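Local coordinates for N-acetylmuramoyl-L-alanine amidase domain-containing protein SAOUHSC_02979 (Staphylococcus aureus, PDB 5T1Q) that probably hydrolyses amide bonds of bacterial cell-wall peptidoglycan as a secreted enzyme, this chain being the part with the glucosaminidase-type and CHAP domains, at residues G50-V55 with Y195-N200; D70-G75 with E214-L219; N158-D161 with T165-K168; V318-V321 with I327-S330. One frame throughout, in Å; residues are numbered along the deposited sequence.

Contact 1: residues G50-V55 with Y195-N200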
loop_
_atom_site.group_PDB
_atom_site.type_symbol
_atom_site.label_atom_id
_atom_site.label_comp_id
_atom_site.label_asym_id
_atom_site.label_seq_id
_atom_site.Cartn_x
_atom_site.Cartn_y
_atom_site.Cartn_z
ATOM N N GLY A 50 -9.440 -3.949 -16.133
ATOM C CA GLY A 50 -8.526 -2.891 -15.689
ATOM C C GLY A 50 -7.395 -3.386 -14.788
ATOM O O GLY A 50 -7.563 -4.349 -14.037
ATOM N N GLN A 51 -6.247 -2.716 -14.874
ATOM C CA GLN A 51 -5.067 -3.066 -14.094
ATOM C C GLN A 51 -4.671 -1.933 -13.142
ATOM O O GLN A 51 -5.221 -0.823 -13.195
ATOM C CB GLN A 51 -3.884 -3.342 -15.031
ATOM C CG GLN A 51 -4.131 -4.344 -16.158
ATOM C CD GLN A 51 -4.214 -5.790 -15.697
ATOM O OE1 GLN A 51 -4.412 -6.086 -14.514
ATOM N NE2 GLN A 51 -4.057 -6.711 -16.651
ATOM N N PHE A 52 -3.713 -2.237 -12.269
ATOM C CA PHE A 52 -3.149 -1.252 -11.358
ATOM C C PHE A 52 -1.690 -1.050 -11.694
ATOM O O PHE A 52 -1.018 -1.959 -12.159
ATOM C CB PHE A 52 -3.291 -1.689 -9.895
ATOM C CG PHE A 52 -4.700 -1.658 -9.401
ATOM C CD1 PHE A 52 -5.350 -0.449 -9.222
ATOM C CD2 PHE A 52 -5.384 -2.827 -9.120
ATOM C CE1 PHE A 52 -6.664 -0.397 -8.784
ATOM C CE2 PHE A 52 -6.699 -2.785 -8.677
ATOM C CZ PHE A 52 -7.339 -1.567 -8.506
ATOM N N ASN A 53 -1.218 0.167 -11.499
ATOM C CA ASN A 53 0.181 0.476 -11.685
ATOM C C ASN A 53 0.791 0.639 -10.330
ATOM O O ASN A 53 0.203 1.259 -9.445
ATOM C CB ASN A 53 0.382 1.765 -12.470
ATOM C CG ASN A 53 0.113 1.594 -13.946
ATOM O OD1 ASN A 53 -0.237 0.508 -14.408
ATOM N ND2 ASN A 53 0.311 2.659 -14.700
ATOM N N VAL A 54 1.983 0.080 -10.187
ATOM C CA VAL A 54 2.757 0.214 -8.970
ATOM C C VAL A 54 3.336 1.625 -8.951
ATOM O O VAL A 54 3.450 2.289 -10.001
ATOM C CB VAL A 54 3.944 -0.795 -8.924
ATOM C CG1 VAL A 54 3.469 -2.212 -9.211
ATOM C CG2 VAL A 54 5.049 -0.412 -9.909
ATOM N N VAL A 55 3.679 2.092 -7.760
ATOM C CA VAL A 55 4.373 3.363 -7.620
ATOM C C VAL A 55 5.844 2.976 -7.774
ATOM O O VAL A 55 6.407 2.336 -6.894
ATOM C CB VAL A 55 4.116 4.020 -6.256
ATOM C CG1 VAL A 55 4.981 5.266 -6.096
ATOM C CG2 VAL A 55 2.640 4.363 -6.102
ATOM N N TYR A 195 -6.138 -7.972 -4.257
ATOM C CA TYR A 195 -4.849 -8.601 -3.977
ATOM C C TYR A 195 -4.167 -9.196 -5.226
ATOM O O TYR A 195 -3.000 -8.871 -5.510
ATOM C CB TYR A 195 -4.993 -9.658 -2.877
ATOM C CG TYR A 195 -3.697 -9.967 -2.151
ATOM C CD1 TYR A 195 -3.142 -9.043 -1.270
ATOM C CD2 TYR A 195 -3.064 -11.199 -2.294
ATOM C CE1 TYR A 195 -1.967 -9.315 -0.585
ATOM C CE2 TYR A 195 -1.883 -11.480 -1.616
ATOM C CZ TYR A 195 -1.339 -10.543 -0.761
ATOM O OH TYR A 195 -0.167 -10.836 -0.081
ATOM N N ALA A 196 -4.903 -9.999 -5.996
ATOM C CA ALA A 196 -4.340 -10.644 -7.192
ATOM C C ALA A 196 -3.875 -9.631 -8.230
ATOM O O ALA A 196 -2.757 -9.735 -8.743
ATOM C CB ALA A 196 -5.344 -11.607 -7.820
ATOM N N LYS A 197 -4.719 -8.651 -8.539
ATOM C CA LYS A 197 -4.347 -7.631 -9.520
ATOM C C LYS A 197 -3.126 -6.819 -9.071
ATOM O O LYS A 197 -2.325 -6.395 -9.896
ATOM C CB LYS A 197 -5.527 -6.734 -9.902
ATOM C CG LYS A 197 -6.609 -7.473 -10.697
ATOM C CD LYS A 197 -7.396 -6.561 -11.627
ATOM C CE LYS A 197 -8.100 -5.411 -10.913
ATOM N NZ LYS A 197 -9.210 -5.860 -10.029
ATOM N N LYS A 198 -2.989 -6.619 -7.762
ATOM C CA LYS A 198 -1.826 -5.929 -7.223
ATOM C C LYS A 198 -0.559 -6.764 -7.416
ATOM O O LYS A 198 0.459 -6.243 -7.875
ATOM C CB LYS A 198 -2.029 -5.582 -5.746
ATOM C CG LYS A 198 -3.006 -4.437 -5.519
ATOM C CD LYS A 198 -3.199 -4.186 -4.034
ATOM C CE LYS A 198 -4.072 -2.975 -3.780
ATOM N NZ LYS A 198 -4.126 -2.672 -2.326
ATOM N N LEU A 199 -0.615 -8.054 -7.078
ATOM C CA LEU A 199 0.550 -8.920 -7.255
ATOM C C LEU A 199 0.954 -8.994 -8.729
ATOM O O LEU A 199 2.134 -8.884 -9.052
ATOM C CB LEU A 199 0.304 -10.328 -6.700
ATOM C CG LEU A 199 0.155 -10.487 -5.187
ATOM C CD1 LEU A 199 -0.045 -11.954 -4.846
ATOM C CD2 LEU A 199 1.359 -9.944 -4.434
ATOM N N ASN A 200 -0.028 -9.155 -9.610
ATOM C CA ASN A 200 0.221 -9.226 -11.043
ATOM C C ASN A 200 0.921 -7.960 -11.519
ATOM O O ASN A 200 1.884 -8.036 -12.271
ATOM C CB ASN A 200 -1.088 -9.477 -11.819
ATOM C CG ASN A 200 -1.704 -10.838 -11.498
ATOM O OD1 ASN A 200 -1.027 -11.742 -11.001
ATOM N ND2 ASN A 200 -2.990 -10.988 -11.778
HETATM O O HOH W 1 -3.079 -5.163 -12.193
#

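Contact 2: residues D70-G75 with E214-L219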
loop_
_atom_site.group_PDB
_atom_site.type_symbol
_atom_site.label_atom_id
_atom_site.label_comp_id
_atom_site.label_asym_id
_atom_site.label_seq_id
_atom_site.Cartn_x
_atom_site.Cartn_y
_atom_site.Cartn_z
ATOM N N ASP A 70 17.864 -15.540 -2.721
ATOM C CA ASP A 70 17.238 -16.479 -1.785
ATOM C C ASP A 70 15.860 -16.931 -2.290
ATOM O O ASP A 70 15.513 -18.104 -2.158
ATOM C CB ASP A 70 17.167 -15.894 -0.366
ATOM C CG ASP A 70 18.546 -15.788 0.311
ATOM O OD1 ASP A 70 19.474 -16.538 -0.063
ATOM O OD2 ASP A 70 18.694 -14.972 1.252
ATOM N N ALA A 71 15.104 -16.012 -2.894
ATOM C CA ALA A 71 13.781 -16.346 -3.458
ATOM C C ALA A 71 13.907 -17.312 -4.633
ATOM O O ALA A 71 13.092 -18.226 -4.779
ATOM C CB ALA A 71 13.046 -15.095 -3.891
ATOM N N HIS A 72 14.931 -17.109 -5.465
ATOM C CA HIS A 72 15.187 -18.007 -6.600
ATOM C C HIS A 72 15.476 -19.453 -6.167
ATOM O O HIS A 72 14.885 -20.387 -6.700
ATOM C CB HIS A 72 16.352 -17.506 -7.455
ATOM C CG HIS A 72 16.748 -18.463 -8.532
ATOM N ND1 HIS A 72 17.761 -19.384 -8.369
ATOM C CD2 HIS A 72 16.227 -18.690 -9.760
ATOM C CE1 HIS A 72 17.868 -20.115 -9.463
ATOM N NE2 HIS A 72 16.949 -19.714 -10.323
ATOM N N ARG A 73 16.406 -19.618 -5.225
ATOM C CA ARG A 73 16.796 -20.948 -4.712
ATOM C C ARG A 73 15.607 -21.612 -3.998
ATOM O O ARG A 73 15.317 -22.790 -4.224
ATOM C CB ARG A 73 17.985 -20.819 -3.751
ATOM C CG ARG A 73 18.615 -22.141 -3.297
ATOM C CD ARG A 73 19.554 -21.955 -2.100
ATOM N NE ARG A 73 18.852 -21.345 -0.954
ATOM C CZ ARG A 73 18.882 -20.048 -0.602
ATOM N NH1 ARG A 73 19.628 -19.156 -1.263
ATOM N NH2 ARG A 73 18.168 -19.640 0.448
ATOM N N ILE A 74 14.941 -20.852 -3.129
ATOM C CA ILE A 74 13.749 -21.339 -2.418
ATOM C C ILE A 74 12.665 -21.779 -3.415
ATOM O O ILE A 74 12.033 -22.822 -3.220
ATOM C CB ILE A 74 13.209 -20.298 -1.414
ATOM C CG1 ILE A 74 14.143 -20.239 -0.199
ATOM C CG2 ILE A 74 11.803 -20.665 -0.944
ATOM C CD1 ILE A 74 13.816 -19.144 0.797
ATOM N N GLY A 75 12.494 -21.018 -4.491
ATOM C CA GLY A 75 11.520 -21.357 -5.523
ATOM C C GLY A 75 11.754 -22.712 -6.177
ATOM O O GLY A 75 10.855 -23.560 -6.197
ATOM N N GLU A 214 15.335 -22.061 -13.985
ATOM C CA GLU A 214 16.408 -22.869 -13.396
ATOM C C GLU A 214 17.652 -22.057 -13.069
ATOM O O GLU A 214 18.109 -22.048 -11.924
ATOM C CB GLU A 214 16.779 -24.037 -14.332
ATOM C CG GLU A 214 15.697 -25.106 -14.515
ATOM C CD GLU A 214 14.384 -24.587 -15.107
ATOM O OE1 GLU A 214 14.379 -23.500 -15.741
ATOM O OE2 GLU A 214 13.349 -25.278 -14.936
ATOM N N ARG A 215 18.215 -21.398 -14.075
ATOM C CA ARG A 215 19.386 -20.572 -13.849
ATOM C C ARG A 215 18.926 -19.160 -13.583
ATOM O O ARG A 215 18.059 -18.629 -14.283
ATOM C CB ARG A 215 20.369 -20.615 -15.023
ATOM C CG ARG A 215 20.873 -22.025 -15.353
ATOM C CD ARG A 215 22.299 -22.024 -15.892
ATOM N NE ARG A 215 22.516 -21.056 -16.971
ATOM C CZ ARG A 215 23.693 -20.834 -17.560
ATOM N NH1 ARG A 215 23.785 -19.926 -18.529
ATOM N NH2 ARG A 215 24.782 -21.510 -17.191
HETATM N N MSE A 216 19.490 -18.562 -12.544
HETATM C CA MSE A 216 19.144 -17.210 -12.208
HETATM C C MSE A 216 19.999 -16.275 -13.011
HETATM O O MSE A 216 21.173 -16.571 -13.237
HETATM C CB MSE A 216 19.403 -16.962 -10.748
HETATM C CG MSE A 216 18.450 -15.860 -10.318
HETATM SE SE MSE A 216 19.013 -15.371 -8.533
HETATM C CE MSE A 216 19.220 -13.427 -8.762
ATOM N N PRO A 217 19.445 -15.140 -13.441
ATOM C CA PRO A 217 20.244 -14.178 -14.208
ATOM C C PRO A 217 21.216 -13.377 -13.356
ATOM O O PRO A 217 21.260 -13.528 -12.129
ATOM C CB PRO A 217 19.197 -13.223 -14.800
ATOM C CG PRO A 217 17.944 -13.996 -14.836
ATOM C CD PRO A 217 17.999 -14.955 -13.684
ATOM N N ASP A 218 21.963 -12.511 -14.034
ATOM C CA ASP A 218 22.912 -11.619 -13.401
ATOM C C ASP A 218 22.128 -10.427 -12.844
ATOM O O ASP A 218 21.402 -9.752 -13.581
ATOM C CB ASP A 218 23.956 -11.171 -14.441
ATOM C CG ASP A 218 25.000 -10.196 -13.883
ATOM O OD1 ASP A 218 24.956 -9.834 -12.690
ATOM O OD2 ASP A 218 25.884 -9.785 -14.666
ATOM N N LEU A 219 22.252 -10.195 -11.538
ATOM C CA LEU A 219 21.588 -9.064 -10.883
ATOM C C LEU A 219 22.138 -7.703 -11.333
ATOM O O LEU A 219 21.477 -6.684 -11.146
ATOM C CB LEU A 219 21.702 -9.171 -9.363
ATOM C CG LEU A 219 20.916 -10.275 -8.670
ATOM C CD1 LEU A 219 21.308 -10.315 -7.204
ATOM C CD2 LEU A 219 19.412 -10.061 -8.830
#

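Contact 3: residues N158-D161 with T165-K168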
loop_
_atom_site.group_PDB
_atom_site.type_symbol
_atom_site.label_atom_id
_atom_site.label_comp_id
_atom_site.label_asym_id
_atom_site.label_seq_id
_atom_site.Cartn_x
_atom_site.Cartn_y
_atom_site.Cartn_z
ATOM N N ASN A 158 3.191 -26.382 3.767
ATOM C CA ASN A 158 2.519 -27.130 4.844
ATOM C C ASN A 158 1.083 -26.685 5.140
ATOM O O ASN A 158 0.304 -27.452 5.691
ATOM C CB ASN A 158 3.351 -27.040 6.123
ATOM C CG ASN A 158 4.771 -27.532 5.927
ATOM O OD1 ASN A 158 5.008 -28.494 5.207
ATOM N ND2 ASN A 158 5.724 -26.870 6.569
ATOM N N GLY A 159 0.747 -25.439 4.822
ATOM C CA GLY A 159 -0.614 -24.940 5.028
ATOM C C GLY A 159 -0.998 -24.680 6.471
ATOM O O GLY A 159 -0.169 -24.238 7.271
ATOM N N ILE A 160 -2.266 -24.949 6.796
ATOM C CA ILE A 160 -2.803 -24.713 8.142
ATOM C C ILE A 160 -3.618 -25.892 8.684
ATOM O O ILE A 160 -3.927 -26.850 7.967
ATOM C CB ILE A 160 -3.717 -23.462 8.170
ATOM C CG1 ILE A 160 -4.968 -23.681 7.293
ATOM C CG2 ILE A 160 -2.945 -22.217 7.734
ATOM C CD1 ILE A 160 -6.021 -22.599 7.417
ATOM N N ASP A 161 -3.976 -25.787 9.962
ATOM C CA ASP A 161 -4.773 -26.797 10.651
ATOM C C ASP A 161 -6.181 -26.800 10.057
ATOM O O ASP A 161 -6.811 -25.737 9.936
ATOM C CB ASP A 161 -4.845 -26.462 12.137
ATOM C CG ASP A 161 -5.614 -27.488 12.939
ATOM O OD1 ASP A 161 -5.571 -28.693 12.596
ATOM O OD2 ASP A 161 -6.244 -27.083 13.942
ATOM N N THR A 165 -3.767 -28.047 2.542
ATOM C CA THR A 165 -3.547 -27.709 1.149
ATOM C C THR A 165 -4.162 -26.352 0.777
ATOM O O THR A 165 -4.428 -26.091 -0.402
ATOM C CB THR A 165 -4.123 -28.812 0.243
ATOM O OG1 THR A 165 -5.530 -28.924 0.470
ATOM C CG2 THR A 165 -3.447 -30.143 0.539
ATOM N N ILE A 166 -4.348 -25.477 1.763
ATOM C CA ILE A 166 -4.947 -24.169 1.513
ATOM C C ILE A 166 -4.176 -23.363 0.447
ATOM O O ILE A 166 -4.787 -22.638 -0.313
ATOM C CB ILE A 166 -5.116 -23.346 2.819
ATOM C CG1 ILE A 166 -6.001 -22.111 2.565
ATOM C CG2 ILE A 166 -3.766 -22.973 3.416
ATOM C CD1 ILE A 166 -6.249 -21.241 3.785
ATOM N N TYR A 167 -2.855 -23.527 0.383
ATOM C CA TYR A 167 -2.034 -22.826 -0.617
ATOM C C TYR A 167 -1.479 -23.761 -1.698
ATOM O O TYR A 167 -0.629 -23.350 -2.489
ATOM C CB TYR A 167 -0.889 -22.058 0.061
ATOM C CG TYR A 167 -1.366 -21.029 1.058
ATOM C CD1 TYR A 167 -2.147 -19.950 0.649
ATOM C CD2 TYR A 167 -1.019 -21.111 2.406
ATOM C CE1 TYR A 167 -2.593 -18.997 1.555
ATOM C CE2 TYR A 167 -1.456 -20.159 3.322
ATOM C CZ TYR A 167 -2.249 -19.105 2.891
ATOM O OH TYR A 167 -2.694 -18.151 3.790
ATOM N N LYS A 168 -1.968 -25.002 -1.741
ATOM C CA LYS A 168 -1.520 -25.969 -2.751
ATOM C C LYS A 168 -1.724 -25.457 -4.194
ATOM O O LYS A 168 -0.858 -25.666 -5.030
ATOM C CB LYS A 168 -2.168 -27.353 -2.547
ATOM C CG LYS A 168 -1.686 -28.413 -3.534
ATOM C CD LYS A 168 -2.227 -29.805 -3.230
ATOM C CE LYS A 168 -1.753 -30.793 -4.283
ATOM N NZ LYS A 168 -2.135 -32.199 -4.005
#

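Contact 4: residues V318-V321 with I327-S330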
loop_
_atom_site.group_PDB
_atom_site.type_symbol
_atom_site.label_atom_id
_atom_site.label_comp_id
_atom_site.label_asym_id
_atom_site.label_seq_id
_atom_site.Cartn_x
_atom_site.Cartn_y
_atom_site.Cartn_z
ATOM N N VAL A 318 -4.883 19.327 -4.471
ATOM C CA VAL A 318 -5.421 19.988 -5.659
ATOM C C VAL A 318 -4.424 19.891 -6.838
ATOM O O VAL A 318 -3.388 20.561 -6.839
ATOM C CB VAL A 318 -5.737 21.473 -5.398
ATOM C CG1 VAL A 318 -6.302 22.143 -6.651
ATOM C CG2 VAL A 318 -6.706 21.618 -4.242
ATOM N N GLU A 319 -4.741 19.053 -7.827
ATOM C CA GLU A 319 -3.896 18.905 -9.015
ATOM C C GLU A 319 -4.129 20.051 -10.004
ATOM O O GLU A 319 -3.209 20.491 -10.680
ATOM C CB GLU A 319 -4.182 17.591 -9.739
ATOM C CG GLU A 319 -3.926 16.329 -8.934
ATOM C CD GLU A 319 -2.451 16.008 -8.704
ATOM O OE1 GLU A 319 -1.559 16.672 -9.298
ATOM O OE2 GLU A 319 -2.182 15.051 -7.939
ATOM N N LYS A 320 -5.362 20.525 -10.086
ATOM C CA LYS A 320 -5.715 21.572 -11.041
ATOM C C LYS A 320 -6.941 22.342 -10.608
ATOM O O LYS A 320 -7.837 21.795 -9.978
ATOM C CB LYS A 320 -6.016 20.924 -12.399
ATOM C CG LYS A 320 -6.315 21.896 -13.529
ATOM C CD LYS A 320 -6.632 21.146 -14.818
ATOM C CE LYS A 320 -6.976 22.092 -15.949
ATOM N NZ LYS A 320 -7.258 21.291 -17.159
ATOM N N VAL A 321 -6.938 23.633 -10.902
ATOM C CA VAL A 321 -8.087 24.468 -10.692
ATOM C C VAL A 321 -8.592 24.747 -12.118
ATOM O O VAL A 321 -7.873 25.341 -12.926
ATOM C CB VAL A 321 -7.761 25.771 -9.962
ATOM C CG1 VAL A 321 -8.992 26.667 -9.918
ATOM C CG2 VAL A 321 -7.258 25.496 -8.544
ATOM N N ILE A 327 -12.469 21.769 -9.365
ATOM C CA ILE A 327 -11.087 21.359 -9.098
ATOM C C ILE A 327 -10.887 19.882 -9.417
ATOM O O ILE A 327 -11.834 19.098 -9.380
ATOM C CB ILE A 327 -10.679 21.608 -7.609
ATOM C CG1 ILE A 327 -11.599 20.846 -6.649
ATOM C CG2 ILE A 327 -10.742 23.087 -7.282
ATOM C CD1 ILE A 327 -11.237 20.951 -5.187
ATOM N N VAL A 328 -9.645 19.525 -9.729
ATOM C CA VAL A 328 -9.251 18.143 -9.929
ATOM C C VAL A 328 -8.370 17.824 -8.729
ATOM O O VAL A 328 -7.382 18.538 -8.469
ATOM C CB VAL A 328 -8.437 17.949 -11.204
ATOM C CG1 VAL A 328 -8.062 16.480 -11.369
ATOM C CG2 VAL A 328 -9.214 18.452 -12.413
ATOM N N ILE A 329 -8.722 16.763 -8.000
ATOM C CA ILE A 329 -7.994 16.376 -6.812
ATOM C C ILE A 329 -7.489 14.943 -6.902
ATOM O O ILE A 329 -8.064 14.133 -7.620
ATOM C CB ILE A 329 -8.869 16.493 -5.535
ATOM C CG1 ILE A 329 -10.101 15.587 -5.603
ATOM C CG2 ILE A 329 -9.313 17.925 -5.335
ATOM C CD1 ILE A 329 -10.916 15.514 -4.327
ATOM N N SER A 330 -6.415 14.652 -6.159
ATOM C CA SER A 330 -5.892 13.308 -6.034
ATOM C C SER A 330 -5.911 12.986 -4.524
ATOM O O SER A 330 -5.770 13.875 -3.664
ATOM C CB SER A 330 -4.495 13.160 -6.661
ATOM O OG SER A 330 -3.523 13.941 -5.995
#

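Contact 1: residues G50-V55 with Y195-N200
Lys197 and Phe52 both place CG anti to their own carbonyl carbon, beside the backbone N (chi1 -68° and -70°), and both side chains leave the backbone toward the other segment, from helix 195-205 and strand 52-54. The lysine chain bends further on, at chi3 and again at chi4, and the double kink lays its aliphatic part against residues 50-52. The CD2-CE2 side of the phenyl ring is approached obliquely: Phe52 CE2 lies 3.7 Å from Lys197 CE, and Phe52 CD2 is 4.0 Å from Lys197 CB. Beside it the carbonyl oxygen of the loop comes close to the same methylenes, with Gly50 O 3.3 Å from Lys197 CD. Gln51, bent at chi2 (-73°), crosses the lysine at about a right angle and brings its amide oxygen alongside.

No direct hydrogen bond spans the two segments, but one water bridges them with three hydrogen bonds. It donates to Lys197 O at 2.7 Å and to Gln51 OE1 at 2.8 Å, and it accepts from Phe52 N at 3.0 Å. Together they fix the water and tie the helix to the start of the strand. Beyond the segments, Ser201 OG bonds to Phe52 O, and Lys198 NZ reaches Asp192 and Leu337 O. The strand also packs Phe52 on Phe37 and Thr39 of strand 37-39. The arrangement is a water-bridged, partly exposed helix-to-edge-strand interface, where the glucosaminidase-type helical region meets the outermost strand of the sheet formed largely by the CHAP domain.

Contact 2: residues D70-G75 with E214-L219
His72 and selenomethionine 216 (Met216) form the tight part of this contact. The imidazole leaves helix 58-78 with CG anti to the backbone N (chi1 174°), and the selenomethionine side chain runs past it in the opposite direction. Met216 CB stands 3.6 Å from the centroid of the His72 ring and only 2° off the ring normal, a CH-pi contact placed almost exactly over the middle of one face. Met216 CG follows over the same face, 3.6 Å from His72 CG. Farther along, the chain bends at chi3, and the selenium takes an oblique position, with Met216 SE 4.4 Å from the His72 centroid and 37° off the normal. The same Met216 SE also lies 3.6 Å from His72 CB. At the edge of the ring, near its plane, the loop backbone draws close, with Glu214 O 3.1 Å from His72 NE2. His72 NE2 is hydrogen-bonded to Asp213 O.

The solvent side is looser. Glu214 and Arg215 start away from the helix, and the glutamate side chain touches Gln76 one turn on. Arg73 turns instead to its own helix, where Arg73 NH1 meets Asp70 OD1 at 2.9 Å in a salt bridge that lies in the guanidinium plane.

Met216 and Leu219 both touch Ala68 of helix 58-78, while Phe211 packs on Met216 from within the loop. A carbonyl oxygen can only accept, so the bond to Asp213 is consistent with a hydrogen on NE2; this bond and the covered face together hold the imidazole in its orientation.

Contact 3: residues N158-D161 with T165-K168
Ile160 and Ile166 meet through their methyl ends, and the apolar kind of interaction carries most of this short-range contact. Ile160 CD1 and Ile166 CD1 are 3.9 Å apart, with the two chains set at a slant to one another. Ile166 keeps CG1 anti to its backbone N (chi1 -168°), an arrangement that leaves its CG2 branch pointing back at the other segment. Ile166 CG2 lies 4.1 Å from Ile160 CG1 and equally 4.1 Å from Gly159 CA, touching both. The same methyl sits 3.4 Å above the plane of the Tyr167 ring, over its rim.

Backbone conformation is the second element. Gly159 is the first residue to leave helical geometry after helix 145-158, and its positive phi (73°) ends the helical run. On the other side a type I beta turn runs from Thr165 to Lys168, closed by Lys168 N bonding to Thr165 O at 3.0 Å. The whole is a glycine-terminated helix exit followed by a type I turn, within the glucosaminidase-type region.

Polar contacts lie around the pair and not across it: Tyr167 OH bonds to Thr188 O, and Asn158 O has a weak bond from Arg164. The Tyr167 ring packs on Leu155 and Ile156, which seats the turn against helix 145-158, while Ile166 touches Asn3 near the N terminus and Thr188 in the loop that follows helix 178-185.

Contact 4: residues V318-V321 with I327-S330
Glu319 and Ser330 meet at one end of this antiparallel pair, where their polar ends form its one side-chain hydrogen bond. Ser330 OG, held between its backbone N and carbonyl carbon (chi1 65°), donates to Glu319 OE2 at 2.6 Å. It reaches the carboxylate on the anti side, 17° out of plane. The glutamate bends at chi2 to get there, and its OE1 forms a salt bridge with Arg260, so each carboxylate oxygen of this buried acid has a polar partner; Tyr256 is a second-shell partner through Ser330 OG.

Lys320 CB and Val328 CB lie side by side on one face, 4.0 Å apart. The lysine chain then runs on extended, away from the partner strand. Val318, Val321, Ile327 and Ile329 point to the opposite face, where Val321 CG2 approaches Ile327 CG2 at 4.4 Å.

A classic beta bulge shifts the register: Glu319 and Lys320 both face Val328. Val328 O accepts twice, from Glu319 N at 2.8 Å and more loosely from Lys320 N at 3.3 Å. Regular pairing resumes where Val328 N donates to Lys320 O at 2.9 Å, nearly straight at 171°.

This hairpin of strands 314-321 and 327-332 belongs to the CHAP domain. It carries His314 and Glu331, whose geometry with Cys253 would fit the Cys-His-Glu triad of CHAP enzymes. Strand 298-301 flanks one side and strand 339-345 the other, with Val318 and Ile327 also packing on Tyr355 of strand 354-357.

From the N terminus, contact 1 opens at strand 52-54 and closes at helix 195-205, tying the edge of the mixed sheet to the helical glucosaminidase-type region. Contact 2 opens on helix 58-78, next along the chain, and closes only at 214-219, so the two long loops cross. Contact 3 is a short closure of the chain just after helix 145-158, and it falls within both of them. Contact 4 comes later, in series with the others, as a hairpin of the CHAP domain. It lies on the sheet that contact 1 also reaches, yet its centre is about 44 Å from that of contact 2 and about 47 Å from that of contact 3.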